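Local coordinates for glutathione-specific gamma-glutamylcyclotransferase (Saccharomyces cerevisiae S288c, PDB 5HWK) that catalyses the cleavage of glutathione into 5-oxo-L-proline and the dipeptide Cys-Gly, acting on glutathione but not on other gamma-glutamyl peptides, at the benzoic acid site. Numbering follows the deposited sequence.

The benzoic acid site. Residues 11-16, 111, 114-115, 119, 161. With BEZ (benzoic acid), chain B.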
loop_
_atom_site.group_PDB
_atom_site.type_symbol
_atom_site.label_atom_id
_atom_site.label_comp_id
_atom_site.label_asym_id
_atom_site.label_seq_id
_atom_site.Cartn_x
_atom_site.Cartn_y
_atom_site.Cartn_z
ATOM N N LEU A 11 -8.752 1.380 2.184
ATOM C CA LEU A 11 -7.485 0.724 2.464
ATOM C C LEU A 11 -6.400 1.769 2.606
ATOM O O LEU A 11 -6.383 2.755 1.868
ATOM C CB LEU A 11 -7.086 -0.138 1.271
ATOM C CG LEU A 11 -7.881 -1.390 0.969
ATOM C CD1 LEU A 11 -7.258 -2.090 -0.259
ATOM C CD2 LEU A 11 -7.858 -2.242 2.193
ATOM N N GLY A 12 -5.539 1.570 3.594
ATOM C CA GLY A 12 -4.308 2.351 3.655
ATOM C C GLY A 12 -3.094 1.450 3.571
ATOM O O GLY A 12 -2.985 0.474 4.321
ATOM N N TYR A 13 -2.157 1.765 2.659
ATOM C CA TYR A 13 -0.944 0.976 2.490
ATOM C C TYR A 13 0.296 1.856 2.530
ATOM O O TYR A 13 1.412 1.332 2.480
ATOM C CB TYR A 13 -0.972 0.135 1.193
ATOM C CG TYR A 13 -1.069 0.986 -0.019
ATOM C CD1 TYR A 13 0.073 1.452 -0.645
ATOM C CD2 TYR A 13 -2.288 1.309 -0.570
ATOM C CE1 TYR A 13 0.009 2.243 -1.726
ATOM C CE2 TYR A 13 -2.364 2.087 -1.709
ATOM C CZ TYR A 13 -1.196 2.553 -2.300
ATOM O OH TYR A 13 -1.265 3.325 -3.433
ATOM N N GLY A 14 0.129 3.173 2.598
ATOM C CA GLY A 14 1.237 4.130 2.609
ATOM C C GLY A 14 0.992 5.118 3.720
ATOM O O GLY A 14 0.802 4.690 4.870
ATOM N N SER A 15 1.000 6.418 3.413
ATOM C CA SER A 15 0.882 7.414 4.462
ATOM C C SER A 15 -0.449 7.390 5.167
ATOM O O SER A 15 -0.521 7.937 6.255
ATOM C CB SER A 15 1.174 8.834 3.958
ATOM O OG SER A 15 0.234 9.246 2.988
ATOM N N LEU A 16 -1.518 6.809 4.588
ATOM C CA LEU A 16 -2.763 6.769 5.362
ATOM C C LEU A 16 -2.631 5.881 6.579
ATOM O O LEU A 16 -3.465 5.984 7.483
ATOM C CB LEU A 16 -3.931 6.257 4.503
ATOM C CG LEU A 16 -4.445 7.233 3.446
ATOM C CD1 LEU A 16 -5.331 6.473 2.393
ATOM C CD2 LEU A 16 -5.214 8.390 4.076
ATOM N N LEU A 111 -6.294 12.778 -0.851
ATOM C CA LEU A 111 -4.921 12.975 -1.314
ATOM C C LEU A 111 -4.494 14.441 -1.327
ATOM O O LEU A 111 -3.319 14.712 -1.622
ATOM C CB LEU A 111 -4.664 12.338 -2.677
ATOM C CG LEU A 111 -4.887 10.819 -2.720
ATOM C CD1 LEU A 111 -4.227 10.225 -3.937
ATOM C CD2 LEU A 111 -4.361 10.092 -1.473
ATOM N N ARG A 114 -1.431 14.910 0.808
ATOM C CA ARG A 114 -0.377 13.900 0.764
ATOM C C ARG A 114 0.046 13.655 -0.682
ATOM O O ARG A 114 -0.190 14.480 -1.566
ATOM C CB ARG A 114 -0.801 12.626 1.502
ATOM C CG ARG A 114 -2.028 11.991 0.919
ATOM C CD ARG A 114 -2.547 10.877 1.834
ATOM N NE ARG A 114 -3.359 11.378 2.946
ATOM C CZ ARG A 114 -3.139 11.097 4.226
ATOM N NH1 ARG A 114 -2.101 10.339 4.577
ATOM N NH2 ARG A 114 -3.979 11.563 5.155
ATOM N N GLU A 115 0.734 12.538 -0.907
ATOM C CA GLU A 115 1.179 12.185 -2.244
ATOM C C GLU A 115 -0.065 12.034 -3.116
ATOM O O GLU A 115 -1.078 11.457 -2.685
ATOM C CB GLU A 115 1.891 10.836 -2.151
ATOM C CG GLU A 115 2.992 10.809 -1.043
ATOM C CD GLU A 115 2.470 10.637 0.406
ATOM O OE1 GLU A 115 1.440 9.973 0.722
ATOM O OE2 GLU A 115 3.117 11.165 1.319
ATOM N N TYR A 119 -2.220 9.361 -8.863
ATOM C CA TYR A 119 -3.031 8.389 -8.152
ATOM C C TYR A 119 -4.476 8.508 -8.593
ATOM O O TYR A 119 -4.986 9.614 -8.813
ATOM C CB TYR A 119 -2.964 8.599 -6.633
ATOM C CG TYR A 119 -1.659 8.172 -6.007
ATOM C CD1 TYR A 119 -1.454 6.854 -5.562
ATOM C CD2 TYR A 119 -0.597 9.076 -5.890
ATOM C CE1 TYR A 119 -0.254 6.470 -4.967
ATOM C CE2 TYR A 119 0.608 8.698 -5.283
ATOM C CZ TYR A 119 0.776 7.402 -4.836
ATOM O OH TYR A 119 1.954 7.048 -4.258
ATOM N N TYR A 161 -6.564 4.224 -3.134
ATOM C CA TYR A 161 -5.877 5.075 -4.117
ATOM C C TYR A 161 -4.636 4.366 -4.609
ATOM O O TYR A 161 -3.801 3.964 -3.799
ATOM C CB TYR A 161 -5.471 6.401 -3.462
ATOM C CG TYR A 161 -6.554 7.439 -3.397
ATOM C CD1 TYR A 161 -6.928 8.165 -4.537
ATOM C CD2 TYR A 161 -7.276 7.645 -2.221
ATOM C CE1 TYR A 161 -7.912 9.158 -4.474
ATOM C CE2 TYR A 161 -8.262 8.626 -2.150
ATOM C CZ TYR A 161 -8.613 9.341 -3.302
ATOM O OH TYR A 161 -9.544 10.347 -3.271
HETATM C C BEZ B . -2.326 5.005 1.185
HETATM O O1 BEZ B . -1.854 5.059 2.287
HETATM O O2 BEZ B . -2.971 3.988 0.908
HETATM C C1 BEZ B . -2.067 6.075 0.172
HETATM C C2 BEZ B . -2.434 5.823 -1.136
HETATM C C3 BEZ B . -2.151 6.766 -2.132
HETATM C C4 BEZ B . -1.587 7.986 -1.803
HETATM C C5 BEZ B . -1.268 8.239 -0.478
HETATM C C6 BEZ B . -1.486 7.302 0.527
HETATM O O HOH W 1 -5.530 4.095 -0.396
#
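Two tyrosine rings meet benzoic acid by a face each: carboxyl O2 lies 3.1 Å above the plane of Tyr13, toward the rim, while C4 of the ligand ring sits over the centre of the Tyr119 ring, the planes turned 56° apart. Tyr13 opens the YGSL substrate-binding motif of the ChaC gamma-glutamylcyclotransferases, Tyr13 to Leu16, which runs from the loop after strand 8-12 into helix 15-18. At its in-plane edge Tyr13 reaches the Tyr161 carbonyl, OH to O 2.6 Å, which anchors the tip of the ring. Its crowded first torsion (chi1 61°, CG between backbone N and carbonyl carbon) folds the ring back over the carboxyl group. An alanine in place of Tyr13 would probably loosen the pocket, losing both this wall and the tie to strand 154-163.

Amides of the motif grip the carboxyl group. Tyr13 N gives O2 a nearly straight bond of 2.9 Å; O1 accepts from Gly14 N at 2.8 Å and from Leu16 N, in the first turn of helix 15-18, whose N-terminus would favour a negative charge. A water also links O2 to Leu11 O and Tyr161 N.

Leu111 CD2 and Arg114 CD pack on the buried phenyl. Beside it, Glu115, the likely proton acceptor, accepts from Ser15 OG (2.7 Å) through the syn lone pair of OE1, and Arg114 NH1 donates in its guanidinium plane to the same OG. Leu16 CD2 lies over that guanidinium's centre. The benzoic acid may come from purification or crystallisation.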